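Side-chain contacts in lysozyme (Penaeus vannamei, PDB 6UKC), which probably hydrolyses the beta-1,4 linkages of peptidoglycan and chitodextrins, as a C-type lysozyme of glycosyl hydrolase family 22: residues Asp100-Phe104 with Arg105-Lys109; Trp30-Ile33 with Ala34-Ser38; Cys66-Tyr70 with Gly71-Cys75; Ser52-Gly56 with Ile57-Asn61. All coordinates share one frame; numbering follows the deposited sequence.

Interaction 1: Asp100-Phe104 with Arg105-Lys109; sequences DTERF and RGRGK
Glu102 holds the turn after its helix twice, through its carbonyl to Gly106 N and through its carboxylate to Gly108 N. The backbone hydrogen bonds lie at the helix end: Arg105 N gives its hydrogen to Thr101 O at 2.8 Å, with a weak second branch to Glu102 O. Glu102 O has a stronger partner in Gly106 N, 2.8 Å away. The side-chain hydrogen bond comes next: Glu102 OE2 meets Gly108 N nearly straight on, at an N-H...O angle of 168°. The modelled length of 2.5 Å between Glu102 OE2 and Gly108 N is very short, so its exact value is doubtful. With CG opposite the backbone N (chi1 174°) and the chain extended beyond it, the carboxylate stands up beside the turn. Glu102 OE2 and Arg107 NH1 stay 5.1 Å apart, so their opposite charges do not touch.

Van der Waals contact is lighter. Thr101 and Arg105 run side by side in the same direction; the methyl CG2 of Thr101 sits at the edge of the Arg105 guanidinium, 3.8 Å from Arg105 NE, and 3.4 Å from Lys109 O. The Thr101 hydroxyl turns back to Ile97 O.

Gly106 leaves helical geometry with positive phi and starts a type II beta turn closed by Lys109 N bonding to Gly106 O. This is a glycine-terminated C-terminal end of helix 88-105, running directly into a turn with Gly108 at its third position.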
loop_
_atom_site.group_PDB
_atom_site.type_symbol
_atom_site.label_atom_id
_atom_site.label_comp_id
_atom_site.label_asym_id
_atom_site.label_seq_id
_atom_site.Cartn_x
_atom_site.Cartn_y
_atom_site.Cartn_z
ATOM N N ASP A 100 11.717 -5.470 2.177
ATOM C CA ASP A 100 12.013 -6.754 2.880
ATOM C C ASP A 100 11.582 -7.959 2.031
ATOM O O ASP A 100 12.370 -8.947 1.922
ATOM C CB ASP A 100 11.345 -6.789 4.257
ATOM C CG ASP A 100 12.017 -5.834 5.237
ATOM O OD1 ASP A 100 12.890 -5.043 4.804
ATOM O OD2 ASP A 100 11.667 -5.893 6.435
ATOM N N THR A 101 10.377 -7.890 1.454
ATOM C CA THR A 101 9.824 -8.962 0.593
ATOM C C THR A 101 10.821 -9.228 -0.535
ATOM O O THR A 101 11.151 -10.406 -0.747
ATOM C CB THR A 101 8.432 -8.621 0.050
ATOM O OG1 THR A 101 7.560 -8.505 1.167
ATOM C CG2 THR A 101 7.888 -9.670 -0.892
ATOM N N GLU A 102 11.288 -8.180 -1.217
ATOM C CA GLU A 102 12.258 -8.324 -2.326
ATOM C C GLU A 102 13.508 -9.031 -1.789
ATOM O O GLU A 102 13.982 -9.967 -2.446
ATOM C CB GLU A 102 12.577 -6.958 -2.932
ATOM C CG GLU A 102 13.675 -7.010 -3.981
ATOM C CD GLU A 102 13.626 -5.886 -4.996
ATOM O OE1 GLU A 102 13.891 -4.728 -4.606
ATOM O OE2 GLU A 102 13.321 -6.172 -6.176
ATOM N N ARG A 103 13.990 -8.602 -0.619
ATOM C CA ARG A 103 15.167 -9.166 0.091
ATOM C C ARG A 103 15.080 -10.694 0.112
ATOM O O ARG A 103 16.012 -11.323 -0.410
ATOM C CB ARG A 103 15.264 -8.552 1.491
ATOM C CG ARG A 103 16.161 -9.284 2.478
ATOM C CD ARG A 103 17.239 -8.383 3.050
ATOM N NE ARG A 103 18.293 -8.208 2.053
ATOM C CZ ARG A 103 19.386 -7.460 2.195
ATOM N NH1 ARG A 103 19.606 -6.785 3.316
ATOM N NH2 ARG A 103 20.260 -7.393 1.202
ATOM N N PHE A 104 13.993 -11.260 0.650
ATOM C CA PHE A 104 13.802 -12.725 0.838
ATOM C C PHE A 104 13.318 -13.425 -0.443
ATOM O O PHE A 104 13.645 -14.598 -0.615
ATOM C CB PHE A 104 12.858 -12.977 2.012
ATOM C CG PHE A 104 13.533 -12.734 3.336
ATOM C CD1 PHE A 104 14.366 -13.702 3.887
ATOM C CD2 PHE A 104 13.397 -11.519 3.998
ATOM C CE1 PHE A 104 15.019 -13.468 5.088
ATOM C CE2 PHE A 104 14.062 -11.286 5.192
ATOM C CZ PHE A 104 14.864 -12.262 5.737
ATOM N N ARG A 105 12.564 -12.754 -1.312
ATOM C CA ARG A 105 11.813 -13.411 -2.414
ATOM C C ARG A 105 12.627 -13.336 -3.716
ATOM O O ARG A 105 12.549 -14.273 -4.518
ATOM C CB ARG A 105 10.416 -12.786 -2.536
ATOM C CG ARG A 105 9.306 -13.802 -2.751
ATOM C CD ARG A 105 8.640 -14.278 -1.477
ATOM N NE ARG A 105 7.446 -13.472 -1.261
ATOM C CZ ARG A 105 6.267 -13.892 -0.785
ATOM N NH1 ARG A 105 6.061 -15.154 -0.436
ATOM N NH2 ARG A 105 5.281 -13.016 -0.663
ATOM N N GLY A 106 13.380 -12.264 -3.928
ATOM C CA GLY A 106 14.226 -12.106 -5.122
ATOM C C GLY A 106 13.914 -10.806 -5.826
ATOM O O GLY A 106 12.824 -10.217 -5.549
ATOM N N ARG A 107 14.831 -10.372 -6.699
ATOM C CA ARG A 107 14.752 -9.082 -7.442
ATOM C C ARG A 107 13.369 -8.957 -8.085
ATOM O O ARG A 107 12.961 -9.912 -8.750
ATOM C CB ARG A 107 15.780 -8.996 -8.575
ATOM C CG ARG A 107 17.203 -9.372 -8.195
ATOM C CD ARG A 107 18.004 -8.226 -7.620
ATOM N NE ARG A 107 18.971 -8.780 -6.695
ATOM C CZ ARG A 107 18.731 -9.052 -5.414
ATOM N NH1 ARG A 107 17.548 -8.794 -4.875
ATOM N NH2 ARG A 107 19.694 -9.565 -4.665
ATOM N N GLY A 108 12.695 -7.821 -7.884
ATOM C CA GLY A 108 11.437 -7.448 -8.565
ATOM C C GLY A 108 10.210 -8.147 -8.004
ATOM O O GLY A 108 9.150 -8.023 -8.620
ATOM N N LYS A 109 10.320 -8.848 -6.874
ATOM C CA LYS A 109 9.178 -9.594 -6.265
ATOM C C LYS A 109 8.628 -8.846 -5.034
ATOM O O LYS A 109 7.790 -9.414 -4.327
ATOM C CB LYS A 109 9.622 -11.028 -5.970
ATOM C CG LYS A 109 10.236 -11.750 -7.172
ATOM C CD LYS A 109 9.610 -13.099 -7.494
ATOM C CE LYS A 109 9.118 -13.828 -6.259
ATOM N NZ LYS A 109 8.736 -15.223 -6.567
#

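Interaction 2: Trp30-Ile33 with Ala34-Ser38; sequences WVCI and AEFES
Ile33 meets Glu37 one turn further along helix 24-38, the two side chains side by side and pointing the same way. The branch that touches is CG2 of Ile33, 3.8 Å from Glu37 CG. It lies opposite the backbone N while CG1 sits beside that N (chi1 -69°). In the main chain, Ile33 O accepts from Glu37 N at 2.8 Å. Beyond this pair, Ile33 packs on Tyr111 and Trp114.

Ala34 contributes a small methyl, CB, 3.4 Å from Trp30 O. Its N-H bonds to that same carbonyl almost straight, at 169°, and the methyl side also meets Phe12 and Ile57.

Cys32 faces Phe36 with its sulfur. Cys32 SG lies at the edge of the Phe36 ring, 5.0 Å from its centroid, and touches Phe36 CE2 at 3.9 Å. Cys32 O is also close to the ring, obliquely, 3.1 Å from Phe36 CD2. The same sulfur forms the disulfide to Cys121.

Main-chain bonds thus satisfy the carbonyls of this buried turn, which leaves the side chains to pack and lets the two glutamates bond to other parts of the fold, Glu35 OE2 to Tyr129 OH and Glu37 OE1 to Ala116 N.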
loop_
_atom_site.group_PDB
_atom_site.type_symbol
_atom_site.label_atom_id
_atom_site.label_comp_id
_atom_site.label_asym_id
_atom_site.label_seq_id
_atom_site.Cartn_x
_atom_site.Cartn_y
_atom_site.Cartn_z
ATOM N N TRP A 30 1.635 1.343 -6.966
ATOM C CA TRP A 30 0.973 1.687 -5.677
ATOM C C TRP A 30 -0.509 1.995 -5.951
ATOM O O TRP A 30 -1.381 1.535 -5.161
ATOM C CB TRP A 30 1.701 2.814 -4.913
ATOM C CG TRP A 30 3.027 2.433 -4.325
ATOM C CD1 TRP A 30 4.197 3.127 -4.469
ATOM C CD2 TRP A 30 3.331 1.315 -3.455
ATOM N NE1 TRP A 30 5.212 2.510 -3.781
ATOM C CE2 TRP A 30 4.716 1.394 -3.150
ATOM C CE3 TRP A 30 2.591 0.254 -2.914
ATOM C CZ2 TRP A 30 5.362 0.462 -2.341
ATOM C CZ3 TRP A 30 3.233 -0.682 -2.129
ATOM C CH2 TRP A 30 4.596 -0.569 -1.835
ATOM N N VAL A 31 -0.818 2.705 -7.038
ATOM C CA VAL A 31 -2.238 3.025 -7.390
ATOM C C VAL A 31 -3.049 1.717 -7.517
ATOM O O VAL A 31 -4.182 1.597 -6.915
ATOM C CB VAL A 31 -2.294 3.868 -8.675
ATOM C CG1 VAL A 31 -3.703 3.994 -9.224
ATOM C CG2 VAL A 31 -1.673 5.250 -8.466
ATOM N N CYS A 32 -2.524 0.763 -8.286
ATOM C CA CYS A 32 -3.203 -0.530 -8.550
ATOM C C CYS A 32 -3.446 -1.251 -7.212
ATOM O O CYS A 32 -4.621 -1.731 -6.981
ATOM C CB CYS A 32 -2.405 -1.410 -9.498
ATOM S SG CYS A 32 -3.353 -2.853 -10.032
ATOM N N ILE A 33 -2.393 -1.345 -6.382
ATOM C CA ILE A 33 -2.456 -2.050 -5.070
ATOM C C ILE A 33 -3.504 -1.359 -4.200
ATOM O O ILE A 33 -4.372 -2.103 -3.677
ATOM C CB ILE A 33 -1.084 -2.163 -4.391
ATOM C CG1 ILE A 33 -0.193 -3.126 -5.177
ATOM C CG2 ILE A 33 -1.228 -2.596 -2.933
ATOM C CD1 ILE A 33 1.272 -3.000 -4.842
ATOM N N ALA A 34 -3.466 -0.015 -4.095
ATOM C CA ALA A 34 -4.439 0.761 -3.284
ATOM C C ALA A 34 -5.867 0.534 -3.788
ATOM O O ALA A 34 -6.791 0.416 -2.941
ATOM C CB ALA A 34 -4.122 2.236 -3.303
ATOM N N GLU A 35 -6.078 0.590 -5.110
ATOM C CA GLU A 35 -7.446 0.406 -5.649
ATOM C C GLU A 35 -8.010 -0.888 -5.050
ATOM O O GLU A 35 -9.086 -0.846 -4.407
ATOM C CB GLU A 35 -7.498 0.353 -7.175
ATOM C CG GLU A 35 -8.927 0.491 -7.671
ATOM C CD GLU A 35 -9.178 0.339 -9.153
ATOM O OE1 GLU A 35 -10.210 -0.221 -9.462
ATOM O OE2 GLU A 35 -8.362 0.803 -9.986
ATOM N N PHE A 36 -7.284 -1.997 -5.211
ATOM C CA PHE A 36 -7.849 -3.357 -4.992
ATOM C C PHE A 36 -7.668 -3.783 -3.541
ATOM O O PHE A 36 -8.397 -4.693 -3.164
ATOM C CB PHE A 36 -7.301 -4.344 -6.018
ATOM C CG PHE A 36 -7.726 -3.956 -7.410
ATOM C CD1 PHE A 36 -9.047 -4.095 -7.804
ATOM C CD2 PHE A 36 -6.820 -3.403 -8.306
ATOM C CE1 PHE A 36 -9.452 -3.732 -9.082
ATOM C CE2 PHE A 36 -7.228 -3.018 -9.581
ATOM C CZ PHE A 36 -8.545 -3.178 -9.967
ATOM N N GLU A 37 -6.817 -3.115 -2.749
ATOM C CA GLU A 37 -6.726 -3.440 -1.307
ATOM C C GLU A 37 -7.806 -2.663 -0.557
ATOM O O GLU A 37 -8.363 -3.258 0.364
ATOM C CB GLU A 37 -5.329 -3.197 -0.738
ATOM C CG GLU A 37 -4.294 -4.160 -1.256
ATOM C CD GLU A 37 -4.330 -5.536 -0.630
ATOM O OE1 GLU A 37 -3.552 -6.406 -1.059
ATOM O OE2 GLU A 37 -5.113 -5.706 0.301
ATOM N N SER A 38 -8.138 -1.427 -0.937
ATOM C CA SER A 38 -8.903 -0.527 -0.031
ATOM C C SER A 38 -9.844 0.448 -0.739
ATOM O O SER A 38 -10.474 1.228 -0.010
ATOM C CB SER A 38 -7.944 0.261 0.802
ATOM O OG SER A 38 -7.241 1.198 -0.015
#

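Interaction 3: Cys66-Tyr70 with Gly71-Cys75; sequences CGSDY and GKNVC
The Tyr70 ring meets the next residue, Gly71, while the Asn73 amide reaches back to Cys66-Ser68. The ring is approached obliquely by the main chain of Gly71, whose N lies 3.4 Å from Tyr70 CG. Away from that contact the ring packs on Arg51, Asn62 and Lys63, back toward the strands.

In Asn73, CG opposite the backbone N (chi1 -164°) swings the amide over to Cys66-Ser68. At the oxygen end, Asn73 OD1 is 3.2 Å from Cys66 CA and equally near Gly67 N. That oxygen accepts a hydrogen bond from Ile77 N, which makes the amide a bridge between this loop and the chain that follows. At the nitrogen end, Asn73 ND2 lies 3.5 Å from Ser68 N and 3.8 Å from Ser68 OG. Asn73 CB completes the contact over the Gly67 carbonyl, 3.9 Å from its O.

Positive phi angles at Gly67 and Gly71 bend the main chain round the loop. Cys66 pairs with Cys79 and Cys75 with Cys93, so disulfides leave both ends: this is the irregular, disulfide-braced long loop of the beta domain in C-type lysozymes.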
loop_
_atom_site.group_PDB
_atom_site.type_symbol
_atom_site.label_atom_id
_atom_site.label_comp_id
_atom_site.label_asym_id
_atom_site.label_seq_id
_atom_site.Cartn_x
_atom_site.Cartn_y
_atom_site.Cartn_z
ATOM N N CYS A 66 3.197 -3.218 11.822
ATOM C CA CYS A 66 2.921 -2.121 12.792
ATOM C C CYS A 66 2.440 -2.685 14.136
ATOM O O CYS A 66 2.019 -3.865 14.172
ATOM C CB CYS A 66 1.880 -1.169 12.228
ATOM S SG CYS A 66 0.353 -2.047 11.843
ATOM N N GLY A 67 2.494 -1.844 15.180
ATOM C CA GLY A 67 1.799 -2.065 16.460
ATOM C C GLY A 67 2.673 -2.794 17.467
ATOM O O GLY A 67 2.876 -3.997 17.270
ATOM N N SER A 68 3.155 -2.088 18.500
ATOM C CA SER A 68 3.954 -2.598 19.659
ATOM C C SER A 68 3.283 -3.800 20.346
ATOM O O SER A 68 4.002 -4.737 20.739
ATOM C CB SER A 68 4.168 -1.498 20.676
ATOM O OG SER A 68 5.215 -0.634 20.269
ATOM N N ASP A 69 1.959 -3.760 20.491
ATOM C CA ASP A 69 1.181 -4.617 21.429
ATOM C C ASP A 69 0.874 -5.999 20.819
ATOM O O ASP A 69 0.630 -6.924 21.600
ATOM C CB ASP A 69 -0.102 -3.897 21.851
ATOM C CG ASP A 69 -0.963 -3.529 20.662
ATOM O OD1 ASP A 69 -0.549 -2.634 19.883
ATOM O OD2 ASP A 69 -2.010 -4.180 20.484
ATOM N N TYR A 70 0.918 -6.161 19.491
ATOM C CA TYR A 70 0.528 -7.413 18.787
ATOM C C TYR A 70 1.590 -7.797 17.752
ATOM O O TYR A 70 1.991 -6.937 16.954
ATOM C CB TYR A 70 -0.840 -7.226 18.129
ATOM C CG TYR A 70 -1.371 -8.478 17.495
ATOM C CD1 TYR A 70 -1.026 -8.800 16.194
ATOM C CD2 TYR A 70 -2.175 -9.363 18.201
ATOM C CE1 TYR A 70 -1.474 -9.969 15.600
ATOM C CE2 TYR A 70 -2.634 -10.536 17.618
ATOM C CZ TYR A 70 -2.281 -10.835 16.313
ATOM O OH TYR A 70 -2.702 -11.964 15.696
ATOM N N GLY A 71 2.003 -9.066 17.740
ATOM C CA GLY A 71 2.969 -9.627 16.773
ATOM C C GLY A 71 4.292 -8.872 16.815
ATOM O O GLY A 71 4.735 -8.535 17.920
ATOM N N LYS A 72 4.901 -8.599 15.658
ATOM C CA LYS A 72 6.111 -7.745 15.523
ATOM C C LYS A 72 5.694 -6.355 15.016
ATOM O O LYS A 72 4.502 -6.141 14.727
ATOM C CB LYS A 72 7.145 -8.391 14.585
ATOM C CG LYS A 72 7.594 -9.797 14.960
ATOM C CD LYS A 72 8.486 -9.842 16.171
ATOM C CE LYS A 72 8.863 -11.253 16.570
ATOM N NZ LYS A 72 9.399 -11.334 17.955
ATOM N N ASN A 73 6.678 -5.461 14.902
ATOM C CA ASN A 73 6.528 -4.032 14.528
ATOM C C ASN A 73 7.692 -3.636 13.599
ATOM O O ASN A 73 8.437 -2.694 13.943
ATOM C CB ASN A 73 6.445 -3.174 15.800
ATOM C CG ASN A 73 5.917 -1.776 15.554
ATOM O OD1 ASN A 73 5.533 -1.438 14.438
ATOM N ND2 ASN A 73 5.883 -0.958 16.588
ATOM N N VAL A 74 7.851 -4.302 12.450
ATOM C CA VAL A 74 9.048 -4.054 11.585
ATOM C C VAL A 74 9.108 -2.569 11.206
ATOM O O VAL A 74 10.199 -1.993 11.232
ATOM C CB VAL A 74 9.092 -4.972 10.355
ATOM C CG1 VAL A 74 10.102 -4.494 9.322
ATOM C CG2 VAL A 74 9.402 -6.407 10.761
ATOM N N CYS A 75 7.973 -1.938 10.927
ATOM C CA CYS A 75 7.917 -0.516 10.489
ATOM C C CYS A 75 8.063 0.438 11.677
ATOM O O CYS A 75 8.155 1.679 11.427
ATOM C CB CYS A 75 6.631 -0.223 9.731
ATOM S SG CYS A 75 6.602 -0.966 8.084
#

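Interaction 4: Ser52-Gly56 with Ile57-Asn61; sequences STDYG and IFQIN
Asn61 ND2 spends both its hydrogens across the hairpin, one on Ser52 OG at 2.9 Å and one on Asp54 OD1 at 2.7 Å. Both acceptors lie in its amide plane, which fixes the rotation of the amide; Ser52 OG also bonds Asn50. The Asp54 carboxylate is turned 55° from that plane, and Asn61 ND2 meets Asp54 OD1 from above the carboxylate plane.

The tight part is the buried turn. Gly56 O takes two hydrogens from Gln59: Gln59 NE2 comes in the carbonyl plane on a lone pair, at 2.8 Å, and Gln59 N from above that plane, at 3.0 Å. Gln59 curls back because its chain bends at chi2 (-69°), which also puts Gln59 OE1 3.2 Å from Asp54 CB; OE1 then bonds to Asn46. A type I turn and a G1 bulge at Gln59 and Ile60 shape this end, where a water bridges Tyr55 O and Phe58 N.

Asp54, Asn61 and Tyr55 form the more exposed side, held by few, directed polar bonds. The Tyr55 ring turns its edge to Ile60 O, with Tyr55 CD1 3.6 Å away, and Asp54 OD2 turns to Asn48. Polar side chains thus tie the strands through a mesh of amides, with carbonyl, hydroxyl and carboxylate oxygens as acceptors.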
loop_
_atom_site.group_PDB
_atom_site.type_symbol
_atom_site.label_atom_id
_atom_site.label_comp_id
_atom_site.label_asym_id
_atom_site.label_seq_id
_atom_site.Cartn_x
_atom_site.Cartn_y
_atom_site.Cartn_z
ATOM N N SER A 52 -5.497 -10.858 13.725
ATOM C CA SER A 52 -4.681 -9.748 13.177
ATOM C C SER A 52 -5.614 -8.763 12.477
ATOM O O SER A 52 -6.804 -9.079 12.282
ATOM C CB SER A 52 -3.598 -10.249 12.270
ATOM O OG SER A 52 -4.133 -10.667 11.026
ATOM N N THR A 53 -5.111 -7.585 12.166
ATOM C CA THR A 53 -5.905 -6.495 11.553
ATOM C C THR A 53 -5.094 -5.937 10.389
ATOM O O THR A 53 -3.849 -5.812 10.535
ATOM C CB THR A 53 -6.280 -5.420 12.585
ATOM O OG1 THR A 53 -7.104 -6.079 13.551
ATOM C CG2 THR A 53 -7.013 -4.235 11.992
ATOM N N ASP A 54 -5.782 -5.636 9.286
ATOM C CA ASP A 54 -5.187 -4.929 8.119
ATOM C C ASP A 54 -5.591 -3.451 8.224
ATOM O O ASP A 54 -6.796 -3.188 8.502
ATOM C CB ASP A 54 -5.629 -5.652 6.848
ATOM C CG ASP A 54 -5.148 -7.092 6.783
ATOM O OD1 ASP A 54 -3.977 -7.324 7.162
ATOM O OD2 ASP A 54 -5.941 -7.973 6.377
ATOM N N TYR A 55 -4.642 -2.523 8.028
ATOM C CA TYR A 55 -4.849 -1.074 8.278
ATOM C C TYR A 55 -4.571 -0.207 7.039
ATOM O O TYR A 55 -3.512 -0.326 6.383
ATOM C CB TYR A 55 -3.941 -0.598 9.418
ATOM C CG TYR A 55 -4.267 -1.131 10.791
ATOM C CD1 TYR A 55 -3.743 -2.341 11.241
ATOM C CD2 TYR A 55 -5.094 -0.417 11.649
ATOM C CE1 TYR A 55 -4.015 -2.811 12.518
ATOM C CE2 TYR A 55 -5.387 -0.878 12.925
ATOM C CZ TYR A 55 -4.820 -2.062 13.370
ATOM O OH TYR A 55 -5.123 -2.520 14.616
ATOM N N GLY A 56 -5.489 0.724 6.780
ATOM C CA GLY A 56 -5.302 1.852 5.850
ATOM C C GLY A 56 -5.412 1.462 4.385
ATOM O O GLY A 56 -5.837 0.350 4.077
ATOM N N ILE A 57 -4.990 2.381 3.525
ATOM C CA ILE A 57 -5.060 2.332 2.039
ATOM C C ILE A 57 -4.247 1.143 1.488
ATOM O O ILE A 57 -4.606 0.680 0.360
ATOM C CB ILE A 57 -4.583 3.683 1.471
ATOM C CG1 ILE A 57 -4.934 3.831 -0.010
ATOM C CG2 ILE A 57 -3.091 3.907 1.727
ATOM C CD1 ILE A 57 -5.008 5.253 -0.461
ATOM N N PHE A 58 -3.227 0.654 2.224
ATOM C CA PHE A 58 -2.343 -0.476 1.796
ATOM C C PHE A 58 -2.605 -1.719 2.654
ATOM O O PHE A 58 -1.858 -2.721 2.492
ATOM C CB PHE A 58 -0.860 -0.077 1.806
ATOM C CG PHE A 58 -0.480 1.006 0.821
ATOM C CD1 PHE A 58 -0.828 0.912 -0.517
ATOM C CD2 PHE A 58 0.303 2.073 1.201
ATOM C CE1 PHE A 58 -0.450 1.873 -1.436
ATOM C CE2 PHE A 58 0.688 3.044 0.280
ATOM C CZ PHE A 58 0.300 2.950 -1.036
ATOM N N GLN A 59 -3.630 -1.666 3.523
ATOM C CA GLN A 59 -4.132 -2.824 4.301
ATOM C C GLN A 59 -2.928 -3.582 4.859
ATOM O O GLN A 59 -2.797 -4.775 4.600
ATOM C CB GLN A 59 -5.043 -3.658 3.397
ATOM C CG GLN A 59 -6.380 -2.977 3.142
ATOM C CD GLN A 59 -7.143 -2.976 4.436
ATOM O OE1 GLN A 59 -7.554 -4.042 4.906
ATOM N NE2 GLN A 59 -7.293 -1.794 5.033
ATOM N N ILE A 60 -2.078 -2.879 5.600
ATOM C CA ILE A 60 -0.852 -3.431 6.228
ATOM C C ILE A 60 -1.249 -4.110 7.539
ATOM O O ILE A 60 -2.024 -3.485 8.332
ATOM C CB ILE A 60 0.177 -2.308 6.444
ATOM C CG1 ILE A 60 0.692 -1.761 5.110
ATOM C CG2 ILE A 60 1.301 -2.810 7.331
ATOM C CD1 ILE A 60 1.180 -0.356 5.163
ATOM N N ASN A 61 -0.692 -5.305 7.759
ATOM C CA ASN A 61 -1.123 -6.300 8.777
ATOM C C ASN A 61 -0.320 -6.079 10.063
ATOM O O ASN A 61 0.931 -6.021 9.950
ATOM C CB ASN A 61 -0.947 -7.733 8.257
ATOM C CG ASN A 61 -1.590 -8.756 9.173
ATOM O OD1 ASN A 61 -0.903 -9.380 9.983
ATOM N ND2 ASN A 61 -2.907 -8.895 9.094
HETATM O O HOH W 1 -1.885 1.578 5.016
#

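How the interactions relate
From the N terminus the contacts run in series, 2, 4, 3, 1; none nests or crosses, and each joins two directly consecutive segments. Interaction 2 lies within helix 24-38, interaction 4 closes the hairpin of strands 53-55 and 60-61, interaction 3 folds a loop of the beta domain, and interaction 1 ends helix 88-105. Helix and hairpin touch directly: Ser38 OG probably bonds Ile57 O, and Trp30 meets Phe58. Interactions 3 and 4, centres about 12 Å apart, pack where Cys66 approaches Tyr55. Val74 touches Asp100, linking interaction 3 to interaction 1. Interactions 1 and 2 do not touch, their nearest atoms being about 9 Å apart.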